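Local coordinates for protein indole-3-pyruvate decarboxylase (Azospirillum brasilense, PDB 2NXW) that decarboxylates indole-3-pyruvate to indole-3-acetaldehyde, a step in auxin biosynthesis, using thiamine diphosphate and a magnesium ion, at residues 114-119 with 181-186; 276-281 with 550-555; 298-303 with 317-322; 361-366 with 382-387; 509-514 with 534-539. All coordinates share one frame; numbering follows the deposited sequence.

Contact 1. Residues 114-119 with 181-186; sequences VVISGA and LEIPRN
Leu181 and Ser117 tie two neighbouring parallel strands together through their backbones. Leu181 N donates to Val115 O at 2.8 Å, and Leu181 O in turn accepts from Ser117 N. Ile183 N then bonds to Ser117 O over 2.9 Å in an almost straight line, with an N-H...O angle of 173°. Where the second strand runs out, Arg185 N reaches Ala119 O at 2.8 Å, with the angle bent to 145°. The CA atoms of Ile116 and Glu182 add CA-H...O contacts to Leu181 O and Ser117 O.

On the face carrying Ile116, Leu181 and Ile183, Ile116 and Ile183 lie side by side and point the same way, CG2 of Ile116 meeting CD1 of Ile183 at 3.7 Å. Ile116 CG2 gets there by standing anti to its own backbone nitrogen. Leu27 of helix 23-33 packs on all three residues. The other face carries the polar groups: Ala119 CB rests on Glu182 CG at 3.7 Å, while the carboxylate of Glu182 bonds through OE1 to Tyr180 OH. Ser117 OG donates to Gly118 O in the carbonyl plane and also pairs with Gln141. Beyond the last rung, Arg185 forms a salt bridge with Glu124. Adjacent inner parallel strands with a helix packed on one face are typical of the open alpha/beta sheet of the N-terminal thiamine diphosphate-binding domain.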
# COMPACT_ATOMS: atom_id res chain seq x y z
N VAL A 114 11.50 24.74 5.35
CA VAL A 114 12.59 24.13 4.61
C VAL A 114 13.42 23.33 5.61
O VAL A 114 14.08 23.90 6.49
CB VAL A 114 13.49 25.21 3.94
CG1 VAL A 114 14.65 24.54 3.21
CG2 VAL A 114 12.66 26.05 2.97
N VAL A 115 13.36 22.01 5.49
CA VAL A 115 14.11 21.13 6.37
C VAL A 115 15.47 20.88 5.73
O VAL A 115 15.54 20.47 4.57
CB VAL A 115 13.39 19.78 6.53
CG1 VAL A 115 14.24 18.83 7.39
CG2 VAL A 115 12.02 20.02 7.16
N ILE A 116 16.54 21.15 6.48
CA ILE A 116 17.89 20.94 5.98
C ILE A 116 18.56 19.95 6.92
O ILE A 116 18.79 20.26 8.09
CB ILE A 116 18.72 22.24 5.99
CG1 ILE A 116 17.99 23.34 5.22
CG2 ILE A 116 20.11 21.98 5.37
CD1 ILE A 116 18.68 24.69 5.30
N SER A 117 18.86 18.76 6.43
CA SER A 117 19.52 17.76 7.26
C SER A 117 20.94 17.48 6.83
O SER A 117 21.23 17.39 5.64
CB SER A 117 18.77 16.42 7.23
OG SER A 117 19.42 15.44 8.03
N GLY A 118 21.83 17.35 7.81
CA GLY A 118 23.20 16.97 7.50
C GLY A 118 23.10 15.50 7.12
O GLY A 118 22.08 14.85 7.36
N ALA A 119 24.14 14.96 6.50
CA ALA A 119 24.13 13.57 6.10
C ALA A 119 25.56 13.09 5.94
O ALA A 119 26.49 13.90 5.87
CB ALA A 119 23.38 13.41 4.78
N LEU A 181 15.89 19.06 2.18
CA LEU A 181 17.21 19.15 1.56
C LEU A 181 18.18 18.37 2.43
O LEU A 181 18.30 18.64 3.63
CB LEU A 181 17.67 20.60 1.44
CG LEU A 181 16.87 21.46 0.46
CD1 LEU A 181 17.32 22.92 0.54
CD2 LEU A 181 17.07 20.92 -0.97
N GLU A 182 18.87 17.41 1.83
CA GLU A 182 19.83 16.57 2.53
C GLU A 182 21.21 16.96 2.00
O GLU A 182 21.44 16.94 0.79
CB GLU A 182 19.49 15.11 2.22
CG GLU A 182 20.24 14.06 3.00
CD GLU A 182 19.67 12.68 2.72
OE1 GLU A 182 18.59 12.35 3.25
OE2 GLU A 182 20.30 11.93 1.94
N ILE A 183 22.12 17.34 2.89
CA ILE A 183 23.45 17.77 2.48
C ILE A 183 24.59 16.93 3.06
O ILE A 183 24.89 17.01 4.25
CB ILE A 183 23.71 19.25 2.89
CG1 ILE A 183 22.55 20.14 2.41
CG2 ILE A 183 25.03 19.74 2.31
CD1 ILE A 183 22.70 21.60 2.80
N PRO A 184 25.23 16.09 2.22
CA PRO A 184 26.35 15.25 2.68
C PRO A 184 27.38 16.22 3.30
O PRO A 184 27.65 17.28 2.74
CB PRO A 184 26.85 14.61 1.39
CG PRO A 184 25.59 14.47 0.58
CD PRO A 184 24.90 15.80 0.81
N ARG A 185 27.97 15.86 4.43
CA ARG A 185 28.89 16.80 5.06
C ARG A 185 30.11 17.23 4.25
O ARG A 185 30.63 18.32 4.47
CB ARG A 185 29.33 16.30 6.44
CG ARG A 185 29.97 14.94 6.47
CD ARG A 185 30.49 14.70 7.87
NE ARG A 185 30.86 13.31 8.10
CZ ARG A 185 31.21 12.82 9.28
NH1 ARG A 185 31.24 13.62 10.35
NH2 ARG A 185 31.52 11.54 9.41
N ASN A 186 30.55 16.40 3.31
CA ASN A 186 31.72 16.78 2.49
C ASN A 186 31.34 17.73 1.35
O ASN A 186 32.21 18.20 0.61
CB ASN A 186 32.41 15.52 1.93
CG ASN A 186 31.54 14.75 0.94
OD1 ASN A 186 30.34 14.58 1.16
ND2 ASN A 186 32.16 14.27 -0.14

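Contact 2. Residues 276-281 with 550-555; sequences GVAGDA and ARFVQG
Val277, Ala278 and Arg551 carry most of this junction, in which a type I beta turn leading to helix 281-288 docks against the C-terminal helix 547-558. The turn, with Val277 and Ala278 at its corners, is closed by Gly279 N bonding back to Gly276 O. Val277 points at the helix and sets CG2 anti to its backbone nitrogen, which brings that methyl down onto Gly555. The fit is closer than usual van der Waals contact, at 3.3 Å between Val277 CG2 and Gly555 CA, and a side chain on Gly555 would run into the same methyl. The other branch, CG1, lies near Phe552 O.

Ala278 works in two directions. Its methyl meets the edge of the Phe552 ring, with Ala278 CB 3.7 Å from Phe552 CD1, and that ring also makes an edge-to-face contact with Phe405 and touches Phe485 of helix 480-485. Its carbonyl faces Arg551, whose chain bends at the third torsion (chi3 -61°) to turn the guanidinium toward it. The principle illustrated is one acceptor shared by two donors of one group: Ala278 O takes a bond of 3.0 Å from Arg551 NE, which stands above the carbonyl plane, and a weak one, also 3.0 Å, from Arg551 NH2 at 133°.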
# COMPACT_ATOMS: atom_id res chain seq x y z
N GLY A 276 -16.97 25.21 12.31
CA GLY A 276 -17.78 24.04 12.58
C GLY A 276 -18.79 24.26 13.69
O GLY A 276 -19.11 25.39 14.04
N VAL A 277 -19.27 23.16 14.27
CA VAL A 277 -20.28 23.24 15.32
C VAL A 277 -19.90 24.10 16.53
O VAL A 277 -20.78 24.60 17.23
CB VAL A 277 -20.67 21.82 15.81
CG1 VAL A 277 -19.55 21.20 16.62
CG2 VAL A 277 -21.95 21.89 16.62
N ALA A 278 -18.61 24.29 16.76
CA ALA A 278 -18.15 25.09 17.90
C ALA A 278 -18.33 26.60 17.70
O ALA A 278 -18.27 27.37 18.66
CB ALA A 278 -16.68 24.78 18.18
N GLY A 279 -18.57 27.02 16.46
CA GLY A 279 -18.72 28.44 16.19
C GLY A 279 -20.12 29.03 16.25
O GLY A 279 -21.05 28.39 16.74
N ASP A 280 -20.26 30.25 15.75
CA ASP A 280 -21.55 30.93 15.74
C ASP A 280 -22.53 30.16 14.87
O ASP A 280 -22.23 29.82 13.72
CB ASP A 280 -21.41 32.36 15.21
CG ASP A 280 -22.76 33.05 15.04
OD1 ASP A 280 -23.45 33.26 16.05
OD2 ASP A 280 -23.12 33.37 13.89
N ALA A 281 -23.71 29.90 15.42
CA ALA A 281 -24.74 29.15 14.71
C ALA A 281 -25.15 29.76 13.37
O ALA A 281 -25.36 29.03 12.40
CB ALA A 281 -25.96 28.98 15.61
N ALA A 550 -17.24 24.20 25.24
CA ALA A 550 -18.52 23.67 25.72
C ALA A 550 -19.49 23.51 24.54
O ALA A 550 -20.21 22.51 24.46
CB ALA A 550 -19.12 24.59 26.76
N ARG A 551 -19.49 24.46 23.61
CA ARG A 551 -20.38 24.35 22.45
C ARG A 551 -19.94 23.19 21.55
O ARG A 551 -20.78 22.50 20.96
CB ARG A 551 -20.40 25.65 21.64
CG ARG A 551 -21.10 26.80 22.33
CD ARG A 551 -21.47 27.89 21.33
NE ARG A 551 -20.30 28.46 20.65
CZ ARG A 551 -19.49 29.38 21.18
NH1 ARG A 551 -19.69 29.85 22.40
NH2 ARG A 551 -18.45 29.81 20.47
N PHE A 552 -18.63 23.00 21.44
CA PHE A 552 -18.05 21.93 20.64
C PHE A 552 -18.53 20.58 21.17
O PHE A 552 -19.02 19.74 20.42
CB PHE A 552 -16.53 22.02 20.72
CG PHE A 552 -15.79 21.04 19.84
CD1 PHE A 552 -15.68 21.26 18.47
CD2 PHE A 552 -15.17 19.93 20.39
CE1 PHE A 552 -14.93 20.39 17.66
CE2 PHE A 552 -14.42 19.05 19.60
CZ PHE A 552 -14.31 19.28 18.23
N VAL A 553 -18.40 20.39 22.48
CA VAL A 553 -18.81 19.14 23.12
C VAL A 553 -20.32 18.89 22.98
O VAL A 553 -20.74 17.77 22.67
CB VAL A 553 -18.42 19.15 24.62
CG1 VAL A 553 -18.89 17.86 25.29
CG2 VAL A 553 -16.90 19.28 24.76
N GLN A 554 -21.13 19.92 23.20
CA GLN A 554 -22.58 19.78 23.09
C GLN A 554 -22.98 19.52 21.64
O GLN A 554 -23.89 18.73 21.37
CB GLN A 554 -23.26 21.06 23.60
CG GLN A 554 -24.79 21.13 23.44
CD GLN A 554 -25.56 20.15 24.32
OE1 GLN A 554 -25.09 19.77 25.39
NE2 GLN A 554 -26.75 19.77 23.87
N GLY A 555 -22.29 20.17 20.71
CA GLY A 555 -22.59 19.99 19.30
C GLY A 555 -22.34 18.57 18.84
O GLY A 555 -23.03 18.06 17.95

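Contact 3. Residues 298-303 with 317-322; sequences AILSDT and TIHAFD
Leu300 sets a methyl over the ring of His319, the two side chains approaching from opposite directions. Leu300 CD1 lies 3.7 Å from the His319 ring centroid and 20° off the ring normal, a CH-pi contact on one face. The leucine keeps CG beside its backbone nitrogen (chi1 -79°), whereas the imidazole is thrown out toward the loop with CG anti to the nitrogen of His319 (chi1 -177°). Phe321, two residues along and on the same side of the strand, repeats that extended first torsion, and its ring extends toward Ala298 and Ile299.

The carbonyl of Ala298 sits over one face of the Phe321 ring, and Ile299 CG1 crosses obliquely to Phe321 CZ at 3.7 Å. On the opposite ring face lies Asp322 OD1, and Lys110, which forms a salt bridge with that oxygen, makes a cation-pi contact with Phe321. Cutting Phe321 back to an alanine is likely to leave Ile299 CG1 without its aromatic neighbour and Lys110 without its cation-pi partner. Ala298 N and O are buried without a polar partner. Beyond them Ile299 packs on Leu129 of the second subunit. The loop leaves the C-terminal end of inner strand 292-296 and lies against its parallel neighbour 317-321, in the middle of the mixed alpha/beta sheet of the central domain.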
# COMPACT_ATOMS: atom_id res chain seq x y z
N ALA A 298 -8.92 27.14 0.54
CA ALA A 298 -9.19 26.35 1.74
C ALA A 298 -8.65 24.93 1.83
O ALA A 298 -8.62 24.18 0.86
CB ALA A 298 -10.69 26.30 1.96
N ILE A 299 -8.21 24.57 3.04
CA ILE A 299 -7.77 23.22 3.32
C ILE A 299 -9.10 22.51 3.63
O ILE A 299 -9.92 23.05 4.37
CB ILE A 299 -6.89 23.18 4.58
CG1 ILE A 299 -5.49 23.68 4.24
CG2 ILE A 299 -6.85 21.77 5.16
CD1 ILE A 299 -4.63 23.96 5.44
N LEU A 300 -9.31 21.34 3.04
CA LEU A 300 -10.53 20.58 3.31
C LEU A 300 -10.15 19.38 4.15
O LEU A 300 -9.33 18.56 3.73
CB LEU A 300 -11.18 20.10 2.00
CG LEU A 300 -11.99 21.13 1.22
CD1 LEU A 300 -12.65 20.45 0.03
CD2 LEU A 300 -13.05 21.74 2.13
N SER A 301 -10.74 19.27 5.34
CA SER A 301 -10.42 18.16 6.25
C SER A 301 -11.51 17.99 7.31
O SER A 301 -12.25 18.93 7.60
CB SER A 301 -9.08 18.44 6.94
OG SER A 301 -8.87 17.56 8.04
N ASP A 302 -11.60 16.79 7.88
CA ASP A 302 -12.61 16.53 8.90
C ASP A 302 -12.08 16.75 10.32
O ASP A 302 -12.77 16.45 11.29
CB ASP A 302 -13.13 15.10 8.78
CG ASP A 302 -13.52 14.74 7.36
OD1 ASP A 302 -14.28 15.51 6.74
OD2 ASP A 302 -13.08 13.68 6.87
N THR A 303 -10.88 17.29 10.45
CA THR A 303 -10.30 17.51 11.77
C THR A 303 -10.48 18.91 12.35
O THR A 303 -10.27 19.92 11.67
CB THR A 303 -8.79 17.18 11.80
OG1 THR A 303 -8.57 15.83 11.38
CG2 THR A 303 -8.24 17.35 13.23
N THR A 317 -19.99 23.49 -4.39
CA THR A 317 -18.80 24.15 -3.89
C THR A 317 -17.76 24.40 -4.98
O THR A 317 -17.59 23.58 -5.89
CB THR A 317 -18.14 23.29 -2.77
OG1 THR A 317 -19.03 23.21 -1.65
CG2 THR A 317 -16.81 23.91 -2.32
N ILE A 318 -17.10 25.55 -4.89
CA ILE A 318 -16.04 25.91 -5.82
C ILE A 318 -14.80 25.90 -4.93
O ILE A 318 -14.64 26.77 -4.08
CB ILE A 318 -16.24 27.32 -6.38
CG1 ILE A 318 -17.58 27.38 -7.14
CG2 ILE A 318 -15.09 27.68 -7.31
CD1 ILE A 318 -17.98 28.76 -7.57
N HIS A 319 -13.94 24.92 -5.14
CA HIS A 319 -12.74 24.76 -4.32
C HIS A 319 -11.47 25.15 -5.06
O HIS A 319 -11.00 24.41 -5.94
CB HIS A 319 -12.68 23.31 -3.84
CG HIS A 319 -11.54 22.99 -2.92
ND1 HIS A 319 -11.08 23.86 -1.95
CD2 HIS A 319 -10.83 21.85 -2.76
CE1 HIS A 319 -10.14 23.27 -1.24
NE2 HIS A 319 -9.96 22.05 -1.71
N ALA A 320 -10.91 26.31 -4.73
CA ALA A 320 -9.68 26.79 -5.35
C ALA A 320 -8.58 26.50 -4.33
O ALA A 320 -8.57 27.10 -3.25
CB ALA A 320 -9.77 28.28 -5.66
N PHE A 321 -7.66 25.61 -4.67
CA PHE A 321 -6.62 25.20 -3.73
C PHE A 321 -5.55 24.39 -4.45
O PHE A 321 -5.84 23.74 -5.44
CB PHE A 321 -7.28 24.33 -2.66
CG PHE A 321 -6.37 23.93 -1.53
CD1 PHE A 321 -5.94 24.87 -0.60
CD2 PHE A 321 -6.01 22.60 -1.36
CE1 PHE A 321 -5.16 24.49 0.49
CE2 PHE A 321 -5.22 22.20 -0.28
CZ PHE A 321 -4.79 23.15 0.64
N ASP A 322 -4.32 24.42 -3.94
CA ASP A 322 -3.21 23.66 -4.52
C ASP A 322 -3.05 23.85 -6.03
O ASP A 322 -2.77 22.90 -6.76
CB ASP A 322 -3.38 22.16 -4.22
CG ASP A 322 -2.80 21.75 -2.86
OD1 ASP A 322 -2.07 22.56 -2.25
OD2 ASP A 322 -3.06 20.61 -2.43

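Contact 4. Residues 361-366 with 382-387; sequences HAYPTG and AVNDRV
Asn384 lays its side-chain amide against the Tyr363-Pro364 corner of the loop, crossing Tyr363 at about a right angle, with the ring and amide planes 78° apart. Its nitrogen touches carbon on both residues: Asn384 ND2 is 3.7 Å from Tyr363 CB and 3.6 Å from Pro364 CD. The same nitrogen donates to Pro364 O at 2.9 Å, a nearly straight bond of 164° that arrives on a lone pair in the carbonyl plane while the acceptor lies in the plane of the amide. With CG beside the backbone nitrogen (chi1 -65°), the amide projects from the helix toward this carbonyl.

Both ends of the buried amide have further partners. Asn384 OD1 accepts from Ile411 N, and ND2 also donates to Asp409 O, so the group is fixed in its rotation by three bonds and joins the loop, the helix and the 409-411 segment.

One residue on, Asp385 takes hold of the loop further along, at Gly366. Its OD1 accepts from Gly366 N at 2.8 Å on the syn lone pair, and Thr365 CB rests 3.4 Å from the same Asp385 OD1. Asp385 OD2 takes the next amide, Leu367 N. A leucine in place of Asp385 would probably leave the amides of Gly366 and Leu367 without these acceptors and free the loop at this point to shift. Gly366 itself has a positive phi, which favours glycine.

Side-chain-to-backbone hydrogen bonds thus hold to helix 376-388 the connection that reaches it from helix 337-346, leading from the central domain toward the C-terminal thiamine diphosphate-binding domain.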
# COMPACT_ATOMS: atom_id res chain seq x y z
N HIS A 361 -18.43 39.56 16.22
CA HIS A 361 -18.14 38.70 17.36
C HIS A 361 -17.92 39.52 18.62
O HIS A 361 -16.99 40.33 18.70
CB HIS A 361 -16.90 37.84 17.09
CG HIS A 361 -16.60 36.85 18.17
ND1 HIS A 361 -16.03 37.22 19.37
CD2 HIS A 361 -16.85 35.53 18.26
CE1 HIS A 361 -15.93 36.16 20.15
NE2 HIS A 361 -16.42 35.12 19.50
N ALA A 362 -18.79 39.31 19.61
CA ALA A 362 -18.70 40.02 20.87
C ALA A 362 -17.69 39.33 21.79
O ALA A 362 -17.89 38.19 22.22
CB ALA A 362 -20.06 40.06 21.54
N TYR A 363 -16.59 40.02 22.06
CA TYR A 363 -15.54 39.50 22.93
C TYR A 363 -15.91 39.68 24.39
O TYR A 363 -16.40 40.73 24.79
CB TYR A 363 -14.22 40.21 22.65
CG TYR A 363 -13.60 39.82 21.33
CD1 TYR A 363 -12.88 38.63 21.21
CD2 TYR A 363 -13.76 40.63 20.20
CE1 TYR A 363 -12.33 38.25 19.99
CE2 TYR A 363 -13.21 40.25 18.98
CZ TYR A 363 -12.50 39.06 18.88
OH TYR A 363 -11.96 38.67 17.68
N PRO A 364 -15.68 38.64 25.20
CA PRO A 364 -15.99 38.72 26.63
C PRO A 364 -15.10 39.71 27.37
O PRO A 364 -13.87 39.72 27.19
CB PRO A 364 -15.76 37.28 27.11
CG PRO A 364 -14.68 36.80 26.18
CD PRO A 364 -15.12 37.33 24.85
N THR A 365 -15.72 40.56 28.18
CA THR A 365 -15.00 41.55 28.95
C THR A 365 -15.56 41.60 30.36
O THR A 365 -16.50 40.87 30.69
CB THR A 365 -15.14 42.95 28.33
OG1 THR A 365 -16.54 43.28 28.23
CG2 THR A 365 -14.52 42.98 26.94
N GLY A 366 -14.97 42.43 31.21
CA GLY A 366 -15.46 42.58 32.57
C GLY A 366 -15.06 41.50 33.54
O GLY A 366 -15.92 40.91 34.21
N ALA A 382 -9.67 38.70 31.10
CA ALA A 382 -8.51 39.44 31.62
C ALA A 382 -7.71 40.04 30.47
O ALA A 382 -7.33 41.21 30.51
CB ALA A 382 -7.63 38.53 32.45
N VAL A 383 -7.47 39.23 29.45
CA VAL A 383 -6.71 39.66 28.29
C VAL A 383 -7.46 40.76 27.55
O VAL A 383 -6.89 41.80 27.22
CB VAL A 383 -6.44 38.45 27.34
CG1 VAL A 383 -6.04 38.91 25.93
CG2 VAL A 383 -5.36 37.55 27.95
N ASN A 384 -8.75 40.55 27.32
CA ASN A 384 -9.55 41.52 26.59
C ASN A 384 -9.71 42.84 27.32
O ASN A 384 -9.72 43.89 26.68
CB ASN A 384 -10.93 40.93 26.24
CG ASN A 384 -10.83 39.75 25.28
OD1 ASN A 384 -9.82 39.57 24.60
ND2 ASN A 384 -11.89 38.95 25.21
N ASP A 385 -9.84 42.80 28.65
CA ASP A 385 -9.98 44.04 29.41
C ASP A 385 -8.73 44.89 29.23
O ASP A 385 -8.82 46.12 29.09
CB ASP A 385 -10.19 43.76 30.91
CG ASP A 385 -11.61 43.31 31.23
OD1 ASP A 385 -12.51 43.49 30.38
OD2 ASP A 385 -11.81 42.79 32.35
N ARG A 386 -7.56 44.27 29.21
CA ARG A 386 -6.34 45.05 29.03
C ARG A 386 -6.34 45.75 27.69
O ARG A 386 -5.97 46.92 27.58
CB ARG A 386 -5.09 44.17 29.15
CG ARG A 386 -4.64 43.92 30.57
CD ARG A 386 -3.22 43.35 30.60
NE ARG A 386 -2.27 44.23 29.91
CZ ARG A 386 -1.61 45.24 30.49
NH1 ARG A 386 -1.79 45.51 31.77
NH2 ARG A 386 -0.78 45.98 29.77
N VAL A 387 -6.76 45.03 26.65
CA VAL A 387 -6.81 45.60 25.32
C VAL A 387 -7.81 46.75 25.26
O VAL A 387 -7.50 47.81 24.71
CB VAL A 387 -7.20 44.53 24.27
CG1 VAL A 387 -7.44 45.18 22.92
CG2 VAL A 387 -6.06 43.51 24.16

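Contact 5. Residues 509-514 with 534-539; sequences DGVRVR and QLIEAM
Glu537 OE2 is gripped by three donors: Arg512 NH2 at 2.9 Å, Asn475 ND2 and Phe499 N. The other oxygen, Glu537 OE1, takes Arg512 NE at 3.0 Å and Ala500 N, so that the arginine holds the carboxylate side-on in a two-pronged salt bridge. Both its nitrogens come from above the carboxylate plane, for the two flat groups are turned 65° apart. Arg512 NH2 also forms a salt bridge with Asp496.

Met539 lies over one face of the same guanidinium: its chain, folded at chi2 and chi3, puts SD 3.5 Å from Arg512 NE and sets CE above the centre of the group. Met539 CG also covers a face of the Arg514 guanidinium. At the other end, Gln534 NE2 donates to Asp509 OD2 at 2.9 Å, while a water bridges Gln534 OE1 and Asp509 O. Val511, Val513, Ile536 and Ala538 make the apolar part of the face that Asp509 and Gln534 begin, with Val513 CG2 3.9 Å from Ile536 CG2, and helix 516-528 covers both valines.

Between the faces, five backbone bonds run from Leu535 N to Asp509 O through to Met539 N to Val513 O. This is the parallel pair of a beta-alpha-beta crossover at the edge of the C-terminal thiamine diphosphate-binding sheet, with the side chain of Glu537 about 7 Å from that of the magnesium ligand Asp449.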
# COMPACT_ATOMS: atom_id res chain seq x y z
N ASP A 509 10.25 34.51 34.95
CA ASP A 509 9.47 34.81 36.16
C ASP A 509 8.14 34.08 36.12
O ASP A 509 7.33 34.29 35.21
CB ASP A 509 9.19 36.31 36.25
CG ASP A 509 10.46 37.13 36.29
OD1 ASP A 509 11.47 36.64 36.84
OD2 ASP A 509 10.44 38.26 35.78
N GLY A 510 7.92 33.25 37.11
CA GLY A 510 6.68 32.50 37.15
C GLY A 510 5.86 32.81 38.37
O GLY A 510 6.40 33.14 39.43
N VAL A 511 4.55 32.73 38.21
CA VAL A 511 3.64 32.93 39.32
C VAL A 511 2.43 32.01 39.16
O VAL A 511 1.88 31.88 38.07
CB VAL A 511 3.18 34.42 39.42
CG1 VAL A 511 2.45 34.85 38.19
CG2 VAL A 511 2.30 34.61 40.66
N ARG A 512 2.06 31.35 40.25
CA ARG A 512 0.88 30.48 40.24
C ARG A 512 -0.27 31.30 40.80
O ARG A 512 -0.16 31.89 41.87
CB ARG A 512 1.12 29.24 41.11
CG ARG A 512 -0.15 28.41 41.35
CD ARG A 512 0.13 27.12 42.10
NE ARG A 512 0.69 26.10 41.21
CZ ARG A 512 0.65 24.79 41.45
NH1 ARG A 512 0.10 24.34 42.58
NH2 ARG A 512 1.08 23.93 40.54
N VAL A 513 -1.38 31.34 40.07
CA VAL A 513 -2.54 32.10 40.51
C VAL A 513 -3.75 31.17 40.62
O VAL A 513 -3.94 30.28 39.78
CB VAL A 513 -2.85 33.29 39.54
CG1 VAL A 513 -1.70 34.30 39.58
CG2 VAL A 513 -3.07 32.81 38.11
N ARG A 514 -4.54 31.37 41.67
CA ARG A 514 -5.74 30.57 41.91
C ARG A 514 -7.06 31.34 41.87
O ARG A 514 -8.11 30.75 41.62
CB ARG A 514 -5.63 29.86 43.26
CG ARG A 514 -4.59 28.76 43.29
CD ARG A 514 -4.64 27.97 44.60
NE ARG A 514 -3.72 26.84 44.58
CZ ARG A 514 -3.96 25.70 43.95
NH1 ARG A 514 -5.11 25.53 43.30
NH2 ARG A 514 -3.06 24.73 43.97
N GLN A 534 7.60 35.63 31.02
CA GLN A 534 6.68 35.69 32.14
C GLN A 534 5.70 34.54 32.03
O GLN A 534 4.94 34.46 31.07
CB GLN A 534 5.92 37.01 32.10
CG GLN A 534 6.82 38.24 32.11
CD GLN A 534 7.52 38.44 33.44
OE1 GLN A 534 6.87 38.47 34.49
NE2 GLN A 534 8.84 38.58 33.40
N LEU A 535 5.73 33.66 33.02
CA LEU A 535 4.86 32.50 33.04
C LEU A 535 3.79 32.64 34.12
O LEU A 535 4.09 32.73 35.31
CB LEU A 535 5.69 31.24 33.29
CG LEU A 535 4.92 29.92 33.42
CD1 LEU A 535 4.18 29.63 32.13
CD2 LEU A 535 5.88 28.79 33.75
N ILE A 536 2.54 32.71 33.68
CA ILE A 536 1.41 32.80 34.60
C ILE A 536 0.76 31.42 34.60
O ILE A 536 0.18 31.01 33.60
CB ILE A 536 0.37 33.86 34.14
CG1 ILE A 536 1.03 35.25 34.07
CG2 ILE A 536 -0.81 33.88 35.14
CD1 ILE A 536 0.15 36.30 33.41
N GLU A 537 0.88 30.72 35.73
CA GLU A 537 0.30 29.38 35.86
C GLU A 537 -1.07 29.55 36.50
O GLU A 537 -1.18 29.75 37.72
CB GLU A 537 1.22 28.52 36.74
CG GLU A 537 0.68 27.11 36.92
CD GLU A 537 1.47 26.31 37.93
OE1 GLU A 537 2.18 26.90 38.77
OE2 GLU A 537 1.37 25.06 37.87
N ALA A 538 -2.11 29.46 35.68
CA ALA A 538 -3.48 29.64 36.14
C ALA A 538 -4.10 28.32 36.51
O ALA A 538 -4.31 27.47 35.64
CB ALA A 538 -4.31 30.32 35.06
N MET A 539 -4.39 28.13 37.80
CA MET A 539 -5.01 26.89 38.25
C MET A 539 -6.50 26.94 37.89
O MET A 539 -7.20 27.91 38.17
CB MET A 539 -4.84 26.74 39.76
CG MET A 539 -3.38 26.89 40.23
SD MET A 539 -2.20 25.85 39.29
CE MET A 539 -2.68 24.22 39.88
O HOH W 1 5.08 36.49 35.58
O HOH W 2 -8.71 28.57 40.26

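Overall arrangement
From the N terminus, contact 1 closes first, joining two adjacent strands of the N-terminal sheet, and it stands in series with everything that follows. Contact 2 opens in the central domain and closes only near the C terminus, so its long loop encloses contacts 3, 4 and 5, which follow one another without crossing. Contact 3 lays the loop after strand 292-296 against strand 317-321 of the central sheet; contact 4 ties the connector to helix 376-388; contact 5 pairs the last two strands of the C-terminal sheet, shortly before helix 547-558 carries the chain back to contact 2. Contacts 2 and 4 come within about 6 Å between nearest atoms, whereas contacts 1 and 4 lie on opposite sides of the chain's centre.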